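Local coordinates for protein xylulokinase (Brucella ovis, PDB 5VM1) that probably phosphorylates D-xylulose to D-xylulose 5-phosphate at the expense of ATP, as a member of the FGGY family of carbohydrate kinases, at residues A54-A59 and R101-W106. Residues are numbered along the deposited sequence; the frame is centred on the assembly and turned at random.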
loop_
_atom_site.group_PDB
_atom_site.type_symbol
_atom_site.label_atom_id
_atom_site.label_comp_id
_atom_site.label_asym_id
_atom_site.label_seq_id
_atom_site.Cartn_x
_atom_site.Cartn_y
_atom_site.Cartn_z
ATOM N N ALA A 54 -12.965 -17.861 -1.333
ATOM C CA ALA A 54 -12.820 -18.916 -2.330
ATOM C C ALA A 54 -12.379 -18.354 -3.665
ATOM O O ALA A 54 -11.607 -18.996 -4.377
ATOM C CB ALA A 54 -14.121 -19.698 -2.508
ATOM N N GLN A 55 -12.825 -17.147 -4.006
ATOM C CA GLN A 55 -12.439 -16.570 -5.286
ATOM C C GLN A 55 -10.944 -16.331 -5.340
ATOM O O GLN A 55 -10.317 -16.566 -6.379
ATOM C CB GLN A 55 -13.203 -15.267 -5.540
ATOM C CG GLN A 55 -14.074 -15.301 -6.778
ATOM C CD GLN A 55 -15.199 -16.324 -6.681
ATOM O OE1 GLN A 55 -15.872 -16.430 -5.650
ATOM N NE2 GLN A 55 -15.412 -17.078 -7.759
ATOM N N TRP A 56 -10.350 -15.922 -4.210
ATOM C CA TRP A 56 -8.895 -15.789 -4.124
ATOM C C TRP A 56 -8.193 -17.079 -4.530
ATOM O O TRP A 56 -7.257 -17.067 -5.337
ATOM C CB TRP A 56 -8.474 -15.430 -2.699
ATOM C CG TRP A 56 -9.005 -14.157 -2.179
ATOM C CD1 TRP A 56 -9.501 -13.111 -2.903
ATOM C CD2 TRP A 56 -9.111 -13.778 -0.790
ATOM N NE1 TRP A 56 -9.914 -12.103 -2.052
ATOM C CE2 TRP A 56 -9.690 -12.489 -0.753
ATOM C CE3 TRP A 56 -8.789 -14.408 0.419
ATOM C CZ2 TRP A 56 -9.938 -11.818 0.445
ATOM C CZ3 TRP A 56 -9.043 -13.740 1.609
ATOM C CH2 TRP A 56 -9.609 -12.466 1.613
ATOM N N ILE A 57 -8.652 -18.212 -3.996
ATOM C CA ILE A 57 -8.013 -19.488 -4.294
ATOM C C ILE A 57 -8.210 -19.892 -5.762
ATOM O O ILE A 57 -7.272 -20.371 -6.416
ATOM C CB ILE A 57 -8.499 -20.548 -3.294
ATOM C CG1 ILE A 57 -8.081 -20.102 -1.878
ATOM C CG2 ILE A 57 -7.938 -21.916 -3.637
ATOM C CD1 ILE A 57 -8.364 -21.132 -0.799
ATOM N N LYS A 58 -9.416 -19.723 -6.308
ATOM C CA LYS A 58 -9.611 -20.045 -7.720
ATOM C C LYS A 58 -8.718 -19.167 -8.599
ATOM O O LYS A 58 -8.158 -19.634 -9.601
ATOM C CB LYS A 58 -11.087 -19.911 -8.119
ATOM N N ALA A 59 -8.582 -17.887 -8.243
ATOM C CA ALA A 59 -7.733 -16.988 -9.022
ATOM C C ALA A 59 -6.266 -17.375 -8.894
ATOM O O ALA A 59 -5.520 -17.381 -9.882
ATOM C CB ALA A 59 -7.945 -15.544 -8.556
ATOM N N ARG A 101 -18.112 -15.297 6.723
ATOM C CA ARG A 101 -18.723 -14.246 5.930
ATOM C C ARG A 101 -17.676 -13.754 4.952
ATOM O O ARG A 101 -16.473 -13.962 5.179
ATOM C CB ARG A 101 -19.214 -13.102 6.825
ATOM C CG ARG A 101 -18.068 -12.290 7.347
ATOM C CD ARG A 101 -18.524 -11.052 8.010
ATOM N NE ARG A 101 -19.726 -10.446 7.443
ATOM C CZ ARG A 101 -19.845 -9.873 6.248
ATOM N NH1 ARG A 101 -18.846 -9.829 5.378
ATOM N NH2 ARG A 101 -21.002 -9.325 5.935
ATOM N N PRO A 102 -18.086 -13.135 3.848
ATOM C CA PRO A 102 -17.084 -12.612 2.915
ATOM C C PRO A 102 -16.118 -11.660 3.610
ATOM O O PRO A 102 -16.452 -10.989 4.594
ATOM C CB PRO A 102 -17.921 -11.907 1.834
ATOM C CG PRO A 102 -19.324 -12.005 2.281
ATOM C CD PRO A 102 -19.433 -13.092 3.277
ATOM N N CYS A 103 -14.891 -11.635 3.097
ATOM C CA CYS A 103 -13.868 -10.743 3.622
ATOM C C CYS A 103 -14.253 -9.268 3.426
ATOM O O CYS A 103 -14.688 -8.848 2.347
ATOM C CB CYS A 103 -12.541 -11.056 2.938
ATOM S SG CYS A 103 -11.186 -9.963 3.464
ATOM N N ILE A 104 -14.089 -8.480 4.480
ATOM C CA ILE A 104 -14.404 -7.054 4.475
ATOM C C ILE A 104 -13.109 -6.310 4.186
ATOM O O ILE A 104 -12.206 -6.263 5.027
ATOM C CB ILE A 104 -15.045 -6.615 5.799
ATOM C CG1 ILE A 104 -16.303 -7.463 6.067
ATOM C CG2 ILE A 104 -15.361 -5.115 5.791
ATOM C CD1 ILE A 104 -16.973 -7.228 7.392
ATOM N N LEU A 105 -13.009 -5.758 2.981
ATOM C CA LEU A 105 -11.766 -5.244 2.421
ATOM C C LEU A 105 -11.374 -3.870 3.005
ATOM O O LEU A 105 -12.128 -3.211 3.733
ATOM C CB LEU A 105 -11.887 -5.160 0.897
ATOM C CG LEU A 105 -12.318 -6.496 0.273
ATOM C CD1 LEU A 105 -12.346 -6.471 -1.242
ATOM C CD2 LEU A 105 -11.421 -7.616 0.756
ATOM N N TRP A 106 -10.174 -3.429 2.605
ATOM C CA TRP A 106 -9.565 -2.183 3.068
ATOM C C TRP A 106 -10.369 -0.950 2.647
ATOM O O TRP A 106 -10.345 0.070 3.347
ATOM C CB TRP A 106 -8.144 -2.076 2.493
ATOM C CG TRP A 106 -8.177 -1.985 0.936
ATOM C CD1 TRP A 106 -8.228 -3.034 0.070
ATOM C CD2 TRP A 106 -8.213 -0.796 0.121
ATOM N NE1 TRP A 106 -8.293 -2.582 -1.233
ATOM C CE2 TRP A 106 -8.286 -1.214 -1.230
ATOM C CE3 TRP A 106 -8.213 0.577 0.398
ATOM C CZ2 TRP A 106 -8.329 -0.312 -2.300
ATOM C CZ3 TRP A 106 -8.262 1.473 -0.676
ATOM C CH2 TRP A 106 -8.309 1.026 -2.001
#
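In the N-terminal half of this FGGY kinase, a buried sulfur-aromatic contact joins Trp56, in the first turn of helix 53-70, to Cys103 on the short strand 103-104. That strand pairs antiparallel with strand 50-51, just ahead of the helix, and Cys103 shares backbone hydrogen bonds with Gln51. In Trp56, CG is anti to the carbonyl carbon (chi1 -61°), which directs the indole off the helix toward the strand, and the six-membered ring leads. Cys103 meets the outer rim of that ring: SG lies 3.5 Å from Trp56 CH2 and 3.8 Å from Trp56 CZ2. The sulfur is 4.8 Å from the centroid of the six-membered ring and 84° off its normal, hence in the ring plane at the edge rather than over a face. With SG anti to the backbone N (chi1 178°), both CB and SG of Cys103 lie against this edge, CB 3.5 Å from Trp56 CH2. Leu105 adds a looser apolar touch near the ring plane, its CD2 4.5 Å from Trp56 CZ2. At the polar end of the indole, Trp56 NE1 is hydrogen-bonded to OE1 of Gln51, on the strand that partners Cys103, while Thr91 of strand 91-93 touches both Trp56 and Cys103. Leu105 also approaches the probable substrate site, its side chain lying about 7 Å from that of His88. Between the two segments the contact is therefore apolar, and its edge-on geometry would let the polarisable sulfur face the slightly electropositive C-H rim of the indole.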